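Local structure of glycoside transferase (Listeria monocytogenes, 6R2M) at residues Y59-N64 against Y111-K116; P12-P17 against D65-Q70; D187-E192 against P228-F233; P204-M209 against Y245-R250. The protein is an extracellular, monomeric glycoside hydrolase linked to exopolysaccharide, with a possible transferase activity. All coordinates share one frame; numbering follows the deposited sequence.

Overall arrangement
From the N terminus, the leading segment 12-17 runs ahead of helix 21-29 and is later met by the start of helix 66-79, which closes the loop of contact 2. Before that loop closes, helix 50-62 ends in the first segment of contact 1, whose partner is the end of helix 100-116, so contacts 1 and 2 cross and touch through Asn64 and Phe69. Contacts 3 and 4 both open after contacts 1 and 2 have closed, on the opposite side of the chain's centre, with contacts 1 and 3 about 33 Å apart between centres. These two also cross: loop 187-192 meets helix 228-241, while strands 206-208 and 247-249 pair beside it, Phe233 touching Tyr248.

Contact 1. Residues Y59-N64 against Y111-K116; sequences YLVEVN and YQASEK
Val61 lays its two methyls over the helix of Ala113. CG2, beside the backbone N, comes within 3.6 Å of Ala113 CB, and the small methyl of alanine lets the backbones approach, Val61 CA lying 5.8 Å from Ala113 CA. CG1, anti to the backbone N (chi1 174°), touches CB of both Gln112 and Lys116, one turn apart on their helix. Phe69 of helix 66-79 packs against both Val61 and Ala113. Here helix 50-62 ends in a Schellman motif: Asn64 is the C-prime residue with positive phi (63°), a conformation that asparagine tolerates well, and its N bonds to Val61 O at 3.1 Å, while Asp65 N bonds to Leu60 O. The Lys116 chain, bent at chi2, crosses the Asn64 side chain at about a right angle, and Lys116 CE lies 3.4 Å from Asn64 OD1. Lysine suits this exposed edge because its methylenes pack while its amine reaches water: one water joins Lys116 NZ to Glu62 O, and another donates to both Asn64 OD1 and Lys116 O. Asn64 ND2 turns instead to Thr16 O in the N-terminal segment.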
# COMPACT_ATOMS: atom_id res chain seq x y z
N TYR A 59 8.75 -6.13 1.59
CA TYR A 59 9.99 -5.92 2.32
C TYR A 59 10.98 -7.06 2.09
O TYR A 59 12.17 -6.83 1.88
CB TYR A 59 9.70 -5.76 3.82
CG TYR A 59 10.96 -5.54 4.61
CD1 TYR A 59 11.51 -4.26 4.73
CD2 TYR A 59 11.64 -6.60 5.19
CE1 TYR A 59 12.67 -4.04 5.43
CE2 TYR A 59 12.82 -6.40 5.91
CZ TYR A 59 13.33 -5.11 6.02
OH TYR A 59 14.52 -4.90 6.70
N LEU A 60 10.50 -8.31 2.12
CA LEU A 60 11.39 -9.45 2.02
C LEU A 60 12.07 -9.54 0.66
O LEU A 60 13.22 -9.98 0.58
CB LEU A 60 10.62 -10.74 2.33
CG LEU A 60 10.13 -10.74 3.78
CD1 LEU A 60 9.13 -11.85 3.96
CD2 LEU A 60 11.27 -10.83 4.83
N VAL A 61 11.39 -9.12 -0.41
CA VAL A 61 12.06 -9.04 -1.70
C VAL A 61 13.15 -7.98 -1.66
O VAL A 61 14.26 -8.19 -2.17
CB VAL A 61 11.05 -8.77 -2.83
CG1 VAL A 61 11.77 -8.55 -4.17
CG2 VAL A 61 10.08 -9.93 -2.95
N GLU A 62 12.85 -6.83 -1.04
CA GLU A 62 13.82 -5.74 -0.98
C GLU A 62 15.09 -6.16 -0.25
O GLU A 62 16.19 -5.76 -0.65
CB GLU A 62 13.18 -4.51 -0.32
CG GLU A 62 14.08 -3.29 -0.25
CD GLU A 62 14.51 -2.78 -1.61
OE1 GLU A 62 13.75 -2.93 -2.60
OE2 GLU A 62 15.62 -2.21 -1.69
N VAL A 63 14.97 -6.97 0.80
CA VAL A 63 16.14 -7.38 1.57
C VAL A 63 16.67 -8.75 1.14
O VAL A 63 17.53 -9.33 1.82
CB VAL A 63 15.88 -7.35 3.09
CG1 VAL A 63 15.51 -5.94 3.54
CG2 VAL A 63 14.79 -8.35 3.52
N ASN A 64 16.20 -9.28 0.01
CA ASN A 64 16.78 -10.48 -0.61
C ASN A 64 16.66 -11.70 0.29
O ASN A 64 17.62 -12.45 0.47
CB ASN A 64 18.25 -10.25 -0.99
CG ASN A 64 18.79 -11.35 -1.89
OD1 ASN A 64 18.11 -11.80 -2.81
ND2 ASN A 64 20.01 -11.82 -1.61
N TYR A 111 5.71 -10.78 -8.67
CA TYR A 111 6.43 -10.54 -9.92
C TYR A 111 7.88 -10.17 -9.63
O TYR A 111 8.81 -10.67 -10.28
CB TYR A 111 5.75 -9.44 -10.72
CG TYR A 111 4.50 -9.85 -11.45
CD1 TYR A 111 4.49 -10.93 -12.33
CD2 TYR A 111 3.32 -9.15 -11.27
CE1 TYR A 111 3.35 -11.29 -13.00
CE2 TYR A 111 2.17 -9.51 -11.93
CZ TYR A 111 2.19 -10.57 -12.79
OH TYR A 111 1.04 -10.92 -13.46
N GLN A 112 8.10 -9.27 -8.67
CA GLN A 112 9.45 -8.84 -8.34
C GLN A 112 10.26 -9.99 -7.76
O GLN A 112 11.43 -10.16 -8.10
CB GLN A 112 9.42 -7.68 -7.35
CG GLN A 112 8.79 -6.41 -7.90
CD GLN A 112 9.55 -5.89 -9.11
OE1 GLN A 112 8.96 -5.55 -10.14
NE2 GLN A 112 10.87 -5.83 -8.99
N ALA A 113 9.63 -10.82 -6.93
CA ALA A 113 10.29 -11.99 -6.34
C ALA A 113 10.63 -13.04 -7.40
O ALA A 113 11.65 -13.73 -7.29
CB ALA A 113 9.41 -12.60 -5.25
N SER A 114 9.76 -13.22 -8.39
CA SER A 114 10.08 -14.17 -9.46
C SER A 114 11.40 -13.83 -10.13
O SER A 114 12.16 -14.73 -10.50
CB SER A 114 8.93 -14.21 -10.47
OG SER A 114 8.97 -13.10 -11.35
N GLU A 115 11.71 -12.54 -10.27
CA GLU A 115 12.99 -12.13 -10.84
C GLU A 115 14.09 -12.19 -9.79
O GLU A 115 15.12 -12.84 -10.00
CB GLU A 115 12.88 -10.73 -11.43
CG GLU A 115 11.85 -10.62 -12.54
CD GLU A 115 11.61 -9.19 -12.98
OE1 GLU A 115 12.10 -8.26 -12.30
OE2 GLU A 115 10.93 -8.99 -14.00
N LYS A 116 13.85 -11.56 -8.64
CA LYS A 116 14.88 -11.47 -7.60
C LYS A 116 15.38 -12.85 -7.18
O LYS A 116 16.58 -13.04 -6.95
CB LYS A 116 14.32 -10.70 -6.40
CG LYS A 116 15.32 -10.48 -5.25
CD LYS A 116 16.41 -9.52 -5.67
CE LYS A 116 17.12 -8.96 -4.43
NZ LYS A 116 18.21 -8.01 -4.82
O HOH W 1 18.23 -6.82 -2.15
O HOH W 2 18.76 -12.67 -5.17

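Contact 2. Residues P12-P17 against D65-Q70; sequences PKETTP and DSKTFQ
A capped helix start anchors the extended N-terminal segment here: Asp65 is the N-cap of helix 66-79, and residues 12-17 run past this first turn. Asp65 CG is anti to its backbone N (chi1 -174°), which brings the carboxylate back over the turn. Its OD1 accepts from Thr68 N at 3.1 Å in an almost straight bond (174°), and its OD2 takes the Thr68 hydroxyl at 2.6 Å; both donors stand above the carboxylate plane. The short side chain of aspartate suits such a cap, and the N-H groups of the helix start probably favour its charged form. Another first-turn amide, Ser66 N, is taken up from across the contact by Thr15 OG1 at 2.9 Å, and that hydroxyl also bonds to Asn64 O. Ser66 OG, set between its own backbone N and carbonyl carbon (chi1 75°), donates to Lys13 O at 2.9 Å from above the carbonyl plane. It also accepts from a water shared with Pro12 O. A second water donates to Thr15 O and Asp65 OD1 and accepts from Lys67 N. Two prolines, which suit a segment without regular structure, pack alongside: Pro17 CG lies 3.7 Å from Asp65 CG, and Pro12 CD lies 4.0 Å from Gln70 CB. Further out, Phe117 backs Pro12, Thr15 and Ser66, Asp65 OD2 also bonds to Gln23 of helix 21-29, and Phe69 packs against Met57 of helix 50-62 and Leu110 of helix 100-116.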
# COMPACT_ATOMS: atom_id res chain seq x y z
N PRO A 12 12.43 -21.51 -3.77
CA PRO A 12 13.56 -20.87 -4.45
C PRO A 12 14.88 -21.19 -3.76
O PRO A 12 14.93 -21.57 -2.59
CB PRO A 12 13.25 -19.37 -4.37
CG PRO A 12 12.08 -19.22 -3.47
CD PRO A 12 11.58 -20.56 -3.04
N LYS A 13 15.96 -21.04 -4.53
CA LYS A 13 17.29 -21.16 -3.95
C LYS A 13 17.42 -20.18 -2.79
O LYS A 13 16.95 -19.05 -2.87
CB LYS A 13 18.35 -20.89 -5.03
CG LYS A 13 19.81 -21.11 -4.59
CD LYS A 13 19.92 -22.24 -3.57
CE LYS A 13 21.26 -22.95 -3.61
NZ LYS A 13 21.56 -23.56 -4.94
N GLU A 14 18.01 -20.65 -1.69
CA GLU A 14 18.13 -19.80 -0.51
C GLU A 14 19.13 -18.67 -0.77
O GLU A 14 20.24 -18.91 -1.25
CB GLU A 14 18.57 -20.62 0.71
CG GLU A 14 18.59 -19.82 2.02
CD GLU A 14 18.42 -20.69 3.25
OE1 GLU A 14 17.82 -21.79 3.15
OE2 GLU A 14 18.87 -20.27 4.34
N THR A 15 18.72 -17.45 -0.47
CA THR A 15 19.52 -16.26 -0.71
C THR A 15 20.03 -15.70 0.62
O THR A 15 19.47 -15.98 1.68
CB THR A 15 18.69 -15.18 -1.42
OG1 THR A 15 17.55 -14.85 -0.62
CG2 THR A 15 18.22 -15.67 -2.79
N THR A 16 21.07 -14.87 0.54
CA THR A 16 21.61 -14.19 1.72
C THR A 16 20.96 -12.83 1.89
O THR A 16 21.23 -11.92 1.09
CB THR A 16 23.12 -14.04 1.61
OG1 THR A 16 23.72 -15.33 1.50
CG2 THR A 16 23.68 -13.33 2.84
N PRO A 17 20.14 -12.61 2.92
CA PRO A 17 19.49 -11.31 3.09
C PRO A 17 20.50 -10.21 3.38
O PRO A 17 21.61 -10.45 3.86
CB PRO A 17 18.55 -11.52 4.28
CG PRO A 17 18.39 -13.01 4.39
CD PRO A 17 19.69 -13.59 3.92
N ASP A 65 15.48 -11.91 0.88
CA ASP A 65 15.28 -13.03 1.80
C ASP A 65 14.29 -14.03 1.21
O ASP A 65 13.09 -14.01 1.50
CB ASP A 65 14.81 -12.51 3.17
CG ASP A 65 14.73 -13.61 4.22
OD1 ASP A 65 14.94 -14.79 3.88
OD2 ASP A 65 14.45 -13.28 5.39
N SER A 66 14.81 -14.94 0.38
CA SER A 66 13.91 -15.86 -0.31
C SER A 66 13.25 -16.85 0.64
O SER A 66 12.10 -17.25 0.43
CB SER A 66 14.66 -16.60 -1.41
OG SER A 66 15.48 -17.58 -0.81
N LYS A 67 13.97 -17.27 1.68
CA LYS A 67 13.40 -18.25 2.60
C LYS A 67 12.19 -17.70 3.34
O LYS A 67 11.13 -18.34 3.40
CB LYS A 67 14.46 -18.72 3.60
CG LYS A 67 13.91 -19.54 4.74
CD LYS A 67 15.05 -20.04 5.62
CE LYS A 67 14.52 -20.74 6.87
NZ LYS A 67 13.81 -19.78 7.76
N THR A 68 12.32 -16.50 3.91
CA THR A 68 11.17 -15.92 4.61
C THR A 68 10.07 -15.55 3.62
O THR A 68 8.89 -15.68 3.94
CB THR A 68 11.60 -14.72 5.47
OG1 THR A 68 12.75 -15.09 6.25
CG2 THR A 68 10.46 -14.30 6.44
N PHE A 69 10.43 -15.12 2.40
CA PHE A 69 9.42 -14.83 1.39
C PHE A 69 8.56 -16.06 1.10
O PHE A 69 7.33 -15.97 1.04
CB PHE A 69 10.08 -14.30 0.11
CG PHE A 69 9.09 -13.82 -0.91
CD1 PHE A 69 8.56 -14.70 -1.83
CD2 PHE A 69 8.64 -12.50 -0.91
CE1 PHE A 69 7.62 -14.28 -2.76
CE2 PHE A 69 7.69 -12.06 -1.83
CZ PHE A 69 7.18 -12.96 -2.76
N GLN A 70 9.20 -17.21 0.87
CA GLN A 70 8.44 -18.42 0.58
C GLN A 70 7.59 -18.85 1.78
O GLN A 70 6.48 -19.35 1.60
CB GLN A 70 9.38 -19.55 0.15
CG GLN A 70 8.72 -20.92 -0.04
CD GLN A 70 7.58 -20.91 -1.04
OE1 GLN A 70 7.65 -20.26 -2.07
NE2 GLN A 70 6.50 -21.63 -0.73
O HOH W 3 14.46 -20.09 -0.34
O HOH W 4 16.90 -16.46 2.44

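Contact 3. Residues D187-E192 against P228-F233; sequences DPFFTE and PNFDNF
Helix 228-241 opens with Pro228, and the first residue to meet loop 187-192 is Asn229, whose backbone O lies 3.7 Å from Pro188 CB while its side-chain amide bonds to Glu227. A cis peptide bond precedes Pro188 and bends the loop here. Phe230 follows, its CG anti to the backbone N (chi1 -171°). Its CA lies 3.3 Å from Pro188 O in a CA-H...O contact, and the same oxygen sits in the ring plane at the edge, next to CD1. Over one ring face comes Phe190, the tip of which reaches down to the root of the Phe230 side chain, with Phe190 CE2 3.6 Å from Phe230 CG; the two rings are oblique, their planes 51° apart. One turn on, Phe233 receives the edge of Phe189 on its face in a T-shaped pair with planes at 68°. Phe189 CE1 approaches Phe233 CE2 to 3.6 Å, and Pro188 CB touches Phe233 CB at 4.0 Å. Phe233 also pairs edge-to-face with Tyr248, while Phe189 rests on Val207 of strand 206-208. Phenylalanine suits this buried site because its apolar ring offers both a face and an edge for packing. No hydrogen bond joins the two segments, so the loop is held to the helix mainly by apolar and aromatic packing, to which the bent CA-H...O contact probably adds little.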
# COMPACT_ATOMS: atom_id res chain seq x y z
N ASP A 187 -8.69 20.07 -4.31
CA ASP A 187 -9.03 21.48 -4.10
C ASP A 187 -9.06 21.91 -2.63
O ASP A 187 -10.07 22.48 -2.18
CB ASP A 187 -10.38 21.79 -4.76
CG ASP A 187 -10.61 23.28 -4.96
OD1 ASP A 187 -9.62 24.03 -5.11
OD2 ASP A 187 -11.79 23.70 -4.97
N PRO A 188 -7.98 21.72 -1.87
CA PRO A 188 -6.68 21.18 -2.28
C PRO A 188 -6.56 19.66 -2.06
O PRO A 188 -5.51 19.11 -2.35
CB PRO A 188 -5.70 21.93 -1.37
CG PRO A 188 -6.48 22.07 -0.09
CD PRO A 188 -7.94 22.21 -0.48
N PHE A 189 -7.62 19.03 -1.56
CA PHE A 189 -7.63 17.59 -1.33
C PHE A 189 -8.39 16.88 -2.43
O PHE A 189 -9.34 17.41 -3.00
CB PHE A 189 -8.26 17.26 0.02
CG PHE A 189 -7.65 18.01 1.16
CD1 PHE A 189 -6.37 17.69 1.62
CD2 PHE A 189 -8.35 19.04 1.79
CE1 PHE A 189 -5.80 18.38 2.68
CE2 PHE A 189 -7.78 19.73 2.86
CZ PHE A 189 -6.51 19.39 3.30
N PHE A 190 -7.96 15.65 -2.70
CA PHE A 190 -8.62 14.83 -3.71
C PHE A 190 -9.97 14.34 -3.20
O PHE A 190 -10.11 13.96 -2.03
CB PHE A 190 -7.77 13.60 -4.04
CG PHE A 190 -6.50 13.90 -4.76
CD1 PHE A 190 -6.47 14.03 -6.13
CD2 PHE A 190 -5.29 14.00 -4.05
CE1 PHE A 190 -5.28 14.27 -6.80
CE2 PHE A 190 -4.10 14.25 -4.72
CZ PHE A 190 -4.10 14.38 -6.08
N THR A 191 -10.96 14.31 -4.11
CA THR A 191 -12.16 13.51 -3.88
C THR A 191 -11.77 12.05 -3.94
O THR A 191 -11.29 11.58 -4.98
CB THR A 191 -13.20 13.79 -4.95
OG1 THR A 191 -12.57 13.72 -6.23
CG2 THR A 191 -13.83 15.15 -4.77
N GLU A 192 -11.99 11.32 -2.85
CA GLU A 192 -11.42 9.98 -2.76
C GLU A 192 -12.24 8.91 -3.46
O GLU A 192 -11.71 7.83 -3.74
CB GLU A 192 -11.27 9.57 -1.29
CG GLU A 192 -10.36 10.48 -0.49
CD GLU A 192 -11.13 11.54 0.30
OE1 GLU A 192 -12.24 11.92 -0.12
OE2 GLU A 192 -10.61 11.98 1.35
N PRO A 228 -1.37 20.00 -8.94
CA PRO A 228 -0.67 21.14 -8.34
C PRO A 228 -1.32 21.69 -7.10
O PRO A 228 -0.62 22.32 -6.29
CB PRO A 228 -0.67 22.19 -9.47
CG PRO A 228 -1.88 21.85 -10.27
CD PRO A 228 -1.97 20.34 -10.24
N ASN A 229 -2.63 21.50 -6.92
CA ASN A 229 -3.29 21.99 -5.72
C ASN A 229 -2.89 21.18 -4.51
O ASN A 229 -2.60 21.74 -3.45
CB ASN A 229 -4.80 21.95 -5.92
CG ASN A 229 -5.21 22.73 -7.13
OD1 ASN A 229 -5.16 23.95 -7.12
ND2 ASN A 229 -5.59 22.03 -8.21
N PHE A 230 -2.88 19.86 -4.65
CA PHE A 230 -2.41 19.05 -3.54
C PHE A 230 -0.92 19.26 -3.30
O PHE A 230 -0.47 19.31 -2.15
CB PHE A 230 -2.71 17.57 -3.80
CG PHE A 230 -2.44 16.71 -2.62
CD1 PHE A 230 -3.24 16.79 -1.49
CD2 PHE A 230 -1.39 15.80 -2.64
CE1 PHE A 230 -2.99 15.98 -0.38
CE2 PHE A 230 -1.14 14.99 -1.55
CZ PHE A 230 -1.93 15.08 -0.41
N ASP A 231 -0.14 19.37 -4.38
CA ASP A 231 1.30 19.55 -4.21
C ASP A 231 1.58 20.85 -3.47
O ASP A 231 2.40 20.88 -2.55
CB ASP A 231 2.00 19.53 -5.56
CG ASP A 231 3.52 19.46 -5.43
OD1 ASP A 231 4.02 18.46 -4.88
OD2 ASP A 231 4.20 20.41 -5.87
N ASN A 232 0.85 21.92 -3.81
CA ASN A 232 1.05 23.19 -3.13
C ASN A 232 0.67 23.10 -1.66
O ASN A 232 1.35 23.66 -0.80
CB ASN A 232 0.25 24.29 -3.81
CG ASN A 232 0.25 25.57 -3.00
OD1 ASN A 232 -0.75 25.92 -2.36
ND2 ASN A 232 1.38 26.28 -3.00
N PHE A 233 -0.42 22.40 -1.35
CA PHE A 233 -0.78 22.22 0.05
C PHE A 233 0.37 21.56 0.82
O PHE A 233 0.74 22.00 1.91
CB PHE A 233 -2.05 21.37 0.17
CG PHE A 233 -2.45 21.11 1.59
CD1 PHE A 233 -3.07 22.08 2.33
CD2 PHE A 233 -2.19 19.88 2.18
CE1 PHE A 233 -3.43 21.85 3.65
CE2 PHE A 233 -2.55 19.63 3.50
CZ PHE A 233 -3.17 20.62 4.23

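Contact 4. Residues P204-M209 against Y245-R250; sequences PSEVNM and YARYQR
This is an antiparallel beta pairing of two short strands, 206-208 and 247-249, joined through helices 209-223 and 228-241. Val207 and Tyr248 form the hydrogen-bonded pair: Val207 N reaches Tyr248 O at 2.9 Å, nearly along the C=O axis, and Tyr248 N returns to Val207 O at 3.1 Å. Beyond them, Arg250 N bonds to Ser205 O at one end and Met209 N to Ala246 O at the other. The face bearing Val207 and Tyr248 is buried, and apolar or aromatic residues suit it. Val207 CG2 lies 3.9 Å from Tyr248 CB. The aliphatic part of Arg250 packs on the other methyl, with CG 3.5 Å from Val207 CG1, while its guanidinium bonds to Asp203 O. Met209, bent at chi2 and chi3, brings CG to the in-plane edge of the Tyr248 ring, 3.6 Å from CD1. Its sulfur makes an oblique Met-aromatic contact. Tyr248 OH accepts from Tyr245 N and also bonds to Glu237. The other face carries longer polar chains: Glu206 crosses Arg247 obliquely, touching its CD, yet Glu206 OE1 stays 4.1 Å from Arg247 NE, beyond a salt bridge, and Glu206 OE2 bonds to Ser256. Asn208 caps helix 209-223 through Ile210 N, and a water donates to both Asn208 OD1 and Ala246 O. Backbone bonds thus fix the register, while the charges on the polar face probably add only loose, longer-range attraction.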
# COMPACT_ATOMS: atom_id res chain seq x y z
N PRO A 204 -17.70 13.66 5.21
CA PRO A 204 -18.22 15.02 5.03
C PRO A 204 -17.28 16.12 5.51
O PRO A 204 -17.42 17.26 5.07
CB PRO A 204 -19.53 15.02 5.82
CG PRO A 204 -19.63 13.70 6.49
CD PRO A 204 -18.69 12.76 5.81
N SER A 205 -16.32 15.83 6.39
CA SER A 205 -15.51 16.93 6.92
C SER A 205 -14.02 16.64 7.04
O SER A 205 -13.25 17.60 7.18
CB SER A 205 -16.03 17.35 8.30
OG SER A 205 -16.09 16.24 9.16
N GLU A 206 -13.56 15.40 6.99
CA GLU A 206 -12.16 15.09 7.25
C GLU A 206 -11.55 14.33 6.09
O GLU A 206 -12.22 13.50 5.45
CB GLU A 206 -12.03 14.27 8.53
CG GLU A 206 -10.61 14.02 8.98
CD GLU A 206 -10.58 13.21 10.27
OE1 GLU A 206 -10.97 12.02 10.25
OE2 GLU A 206 -10.16 13.78 11.31
N VAL A 207 -10.26 14.58 5.83
CA VAL A 207 -9.47 13.75 4.92
C VAL A 207 -8.40 13.03 5.72
O VAL A 207 -7.85 13.58 6.69
CB VAL A 207 -8.84 14.55 3.76
CG1 VAL A 207 -9.92 15.13 2.86
CG2 VAL A 207 -7.93 15.63 4.30
N ASN A 208 -8.10 11.80 5.32
CA ASN A 208 -7.01 11.02 5.88
C ASN A 208 -5.81 11.13 4.93
O ASN A 208 -5.92 10.76 3.76
CB ASN A 208 -7.46 9.56 6.04
CG ASN A 208 -6.45 8.71 6.75
OD1 ASN A 208 -5.25 8.78 6.47
ND2 ASN A 208 -6.92 7.89 7.68
N MET A 209 -4.69 11.65 5.44
CA MET A 209 -3.58 11.95 4.54
C MET A 209 -2.86 10.69 4.04
O MET A 209 -2.13 10.78 3.05
CB MET A 209 -2.59 12.90 5.22
CG MET A 209 -3.16 14.32 5.38
SD MET A 209 -3.52 15.13 3.80
CE MET A 209 -1.86 15.57 3.30
N TYR A 245 0.34 16.88 8.80
CA TYR A 245 -0.41 16.18 9.82
C TYR A 245 -1.16 14.99 9.25
O TYR A 245 -1.35 14.86 8.03
CB TYR A 245 -1.35 17.16 10.52
CG TYR A 245 -0.56 18.17 11.32
CD1 TYR A 245 0.02 17.82 12.52
CD2 TYR A 245 -0.37 19.46 10.84
CE1 TYR A 245 0.76 18.75 13.25
CE2 TYR A 245 0.35 20.40 11.57
CZ TYR A 245 0.92 20.03 12.77
OH TYR A 245 1.65 20.95 13.49
N ALA A 246 -1.59 14.09 10.15
CA ALA A 246 -2.21 12.84 9.74
C ALA A 246 -3.59 13.03 9.14
O ALA A 246 -3.98 12.27 8.24
CB ALA A 246 -2.30 11.89 10.93
N ARG A 247 -4.36 14.01 9.63
CA ARG A 247 -5.72 14.22 9.16
C ARG A 247 -6.04 15.70 9.16
O ARG A 247 -5.61 16.42 10.06
CB ARG A 247 -6.75 13.50 10.03
CG ARG A 247 -6.68 11.99 9.97
CD ARG A 247 -7.48 11.37 11.08
NE ARG A 247 -7.56 9.92 10.95
CZ ARG A 247 -6.77 9.06 11.57
NH1 ARG A 247 -5.81 9.49 12.38
NH2 ARG A 247 -6.94 7.75 11.38
N TYR A 248 -6.82 16.15 8.17
CA TYR A 248 -7.21 17.55 8.07
C TYR A 248 -8.72 17.71 7.91
O TYR A 248 -9.42 16.84 7.38
CB TYR A 248 -6.52 18.25 6.89
CG TYR A 248 -5.05 18.49 7.06
CD1 TYR A 248 -4.12 17.47 6.81
CD2 TYR A 248 -4.57 19.73 7.45
CE1 TYR A 248 -2.77 17.69 6.95
CE2 TYR A 248 -3.21 19.96 7.61
CZ TYR A 248 -2.32 18.93 7.36
OH TYR A 248 -0.97 19.13 7.50
N GLN A 249 -9.21 18.85 8.37
CA GLN A 249 -10.59 19.25 8.14
C GLN A 249 -10.68 19.96 6.79
O GLN A 249 -9.92 20.90 6.52
CB GLN A 249 -11.06 20.16 9.27
CG GLN A 249 -11.04 19.48 10.63
CD GLN A 249 -12.18 18.48 10.80
OE1 GLN A 249 -13.35 18.82 10.62
NE2 GLN A 249 -11.84 17.24 11.14
N ARG A 250 -11.59 19.50 5.93
CA ARG A 250 -11.61 20.04 4.57
C ARG A 250 -12.11 21.47 4.52
O ARG A 250 -11.66 22.25 3.68
CB ARG A 250 -12.49 19.17 3.68
CG ARG A 250 -11.73 18.09 3.01
CD ARG A 250 -12.37 17.73 1.70
NE ARG A 250 -13.83 17.73 1.77
CZ ARG A 250 -14.56 16.80 2.36
NH1 ARG A 250 -13.97 15.76 2.95
NH2 ARG A 250 -15.88 16.88 2.35
O HOH W 5 -14.04 15.17 11.64
O HOH W 6 -3.43 9.65 8.51